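Local coordinates for pyruvate carboxylase protein (Rhizobium etli, PDB 2QF7), which is a large multidomain member of the biotin-dependent carboxylase family, combining a biotin carboxylase part, an HMGL-like TIM barrel and a biotin-carrier part in one chain, at residues A[880-883]-A[884-888]. Sequence-based numbering, arbitrary orientation.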
ATOM      1  N   ALA A 880      23.806  42.223 -20.687  1.00 22.42           N
ATOM      2  CA  ALA A 880      24.465  43.527 -20.860  1.00 21.91           C
ATOM      3  C   ALA A 880      24.553  43.984 -22.338  1.00 22.45           C
ATOM      4  O   ALA A 880      24.202  45.134 -22.662  1.00 22.49           O
ATOM      5  CB  ALA A 880      25.836  43.519 -20.172  1.00 21.81           C
ATOM      6  N   ASP A 881      25.001  43.103 -23.242  1.00 22.76           N
ATOM      7  CA  ASP A 881      25.102  43.469 -24.652  1.00 23.54           C
ATOM      8  C   ASP A 881      23.745  43.779 -25.255  1.00 22.37           C
ATOM      9  O   ASP A 881      23.627  44.715 -26.055  1.00 21.55           O
ATOM     10  CB  ASP A 881      25.782  42.376 -25.487  1.00 23.68           C
ATOM     11  CG  ASP A 881      27.218  42.149 -25.076  1.00 29.00           C
ATOM     12  OD1 ASP A 881      27.826  43.087 -24.515  1.00 31.30           O
ATOM     13  OD2 ASP A 881      27.729  41.029 -25.330  1.00 33.89           O
ATOM     14  N   ALA A 882      22.759  42.949 -24.925  1.00 20.05           N
ATOM     15  CA  ALA A 882      21.380  43.146 -25.398  1.00 20.45           C
ATOM     16  C   ALA A 882      20.780  44.480 -24.902  1.00 20.11           C
ATOM     17  O   ALA A 882      20.133  45.189 -25.655  1.00 21.64           O
ATOM     18  CB  ALA A 882      20.471  41.932 -24.980  1.00 18.91           C
ATOM     19  N   ASN A 883      21.011  44.826 -23.647  1.00 19.42           N
ATOM     20  CA  ASN A 883      20.614  46.131 -23.132  1.00 20.12           C
ATOM     21  C   ASN A 883      21.133  47.294 -24.010  1.00 19.91           C
ATOM     22  O   ASN A 883      20.371  48.193 -24.397  1.00 18.11           O
ATOM     23  CB  ASN A 883      21.125  46.331 -21.688  1.00 20.09           C
ATOM     24  CG  ASN A 883      20.872  47.743 -21.215  1.00 20.94           C
ATOM     25  OD1 ASN A 883      19.712  48.175 -21.170  1.00 22.92           O
ATOM     26  ND2 ASN A 883      21.933  48.485 -20.898  1.00 20.72           N
ATOM     27  N   GLN A 884      22.421  47.249 -24.374  1.00 21.47           N
ATOM     28  CA  GLN A 884      23.001  48.297 -25.217  1.00 22.27           C
ATOM     29  C   GLN A 884      22.404  48.261 -26.627  1.00 22.80           C
ATOM     30  O   GLN A 884      22.163  49.305 -27.244  1.00 22.82           O
ATOM     31  CB  GLN A 884      24.539  48.167 -25.312  1.00 23.74           C
ATOM     32  CG  GLN A 884      25.327  48.506 -24.004  1.00 26.00           C
ATOM     33  CD  GLN A 884      25.124  49.939 -23.491  1.00 33.07           C
ATOM     34  OE1 GLN A 884      24.867  50.881 -24.259  1.00 33.54           O
ATOM     35  NE2 GLN A 884      25.216  50.099 -22.176  1.00 33.69           N
ATOM     36  N   MET A 885      22.166  47.061 -27.142  1.00 22.16           N
ATOM     37  CA  MET A 885      21.519  46.885 -28.458  1.00 22.30           C
ATOM     38  C   MET A 885      20.136  47.564 -28.550  1.00 22.08           C
ATOM     39  O   MET A 885      19.787  48.140 -29.587  1.00 22.01           O
ATOM     40  CB  MET A 885      21.414  45.399 -28.808  1.00 21.26           C
ATOM     41  CG  MET A 885      20.693  45.144 -30.126  1.00 23.14           C
ATOM     42  SD  MET A 885      20.577  43.389 -30.461  1.00 24.26           S
ATOM     43  CE  MET A 885      19.286  42.951 -29.319  1.00 23.11           C
ATOM     44  N   PHE A 886      19.352  47.456 -27.478  1.00 22.31           N
ATOM     45  CA  PHE A 886      18.043  48.116 -27.348  1.00 21.97           C
ATOM     46  C   PHE A 886      18.156  49.624 -27.124  1.00 22.91           C
ATOM     47  O   PHE A 886      17.141  50.329 -27.107  1.00 22.04           O
ATOM     48  CB  PHE A 886      17.233  47.470 -26.207  1.00 22.19           C
ATOM     49  CG  PHE A 886      16.743  46.077 -26.518  1.00 21.35           C
ATOM     50  CD1 PHE A 886      15.964  45.842 -27.652  1.00 23.88           C
ATOM     51  CD2 PHE A 886      17.020  45.006 -25.660  1.00 23.00           C
ATOM     52  CE1 PHE A 886      15.500  44.564 -27.964  1.00 25.13           C
ATOM     53  CE2 PHE A 886      16.540  43.725 -25.936  1.00 21.67           C
ATOM     54  CZ  PHE A 886      15.777  43.510 -27.125  1.00 23.82           C
ATOM     55  N   GLY A 887      19.388  50.128 -26.984  1.00 23.40           N
ATOM     56  CA  GLY A 887      19.619  51.570 -26.870  1.00 24.06           C
ATOM     57  C   GLY A 887      20.018  52.001 -25.462  1.00 25.44           C
ATOM     58  O   GLY A 887      20.187  53.220 -25.217  1.00 25.99           O
ATOM     59  N   ASP A 888      20.202  51.018 -24.559  1.00 24.08           N
ATOM     60  CA  ASP A 888      20.527  51.230 -23.140  1.00 23.92           C
ATOM     61  C   ASP A 888      19.273  51.722 -22.417  1.00 24.33           C
ATOM     62  O   ASP A 888      18.950  52.918 -22.412  1.00 25.22           O
ATOM     63  CB  ASP A 888      21.745  52.171 -22.932  1.00 23.82           C
ATOM     64  CG  ASP A 888      22.254  52.156 -21.488  1.00 25.89           C
ATOM     65  OD1 ASP A 888      21.667  51.416 -20.637  1.00 22.87           O
ATOM     66  OD2 ASP A 888      23.234  52.893 -21.199  1.00 23.77           O
TER
HETATM   67  O   HOH W   1      24.486  47.290 -20.838  1.00 22.63           O
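Asn883 and Asp888 are joined twice where helix 872-885 ends in a Schellman motif. In the backbone, Asp888 N donates to Asn883 O at 2.8 Å. Beside it, the side-chain amide Asn883 ND2 donates to Asp888 OD1 at 3.0 Å. This second bond is fairly straight, with an N-H...O angle of 162°. The carboxylate oxygen lies close to the amide plane, but the donor comes from above the carboxylate, and the two planes are nearly perpendicular (89°). With a chi1 of 173°, the Asn883 side chain extends away from its own N, beside its carbonyl carbon, and this brings the amide to Asp888. Its OD1 accepts from Ile889 N, so both ends of the amide grip the chain leaving the helix.

The turn itself is made by Gly887, which has positive phi, readily adopted by glycine, and donates its N to Gln884 O at 2.9 Å. Lys705 NZ bonds Gly887 O and Asp888 O, and Tyr706 OH also bonds Asp888 O; both residues lie just before helix 708-720. Water 1 bridges the last turn on the Asn883 side. It donates to Ala880 O and accepts from Asn883 ND2 and Gln884 NE2. Asn883 ND2 thus has two partners, the water and the carboxylate.

Regular helical bonding continues up to Phe886, whose N donates to Ala882 O. Met885 and Phe886 pack among the helices of the conserved carboxylase domain: both on 895-909 and 946-953, Met885 also on 913-917 and Phe886 also on 927-934. Met885 CE lies over one face of the Phe886 ring, displaced toward its rim. On the ring itself, CE2 of Phe886 comes within 4.4 Å of Ala882 CB.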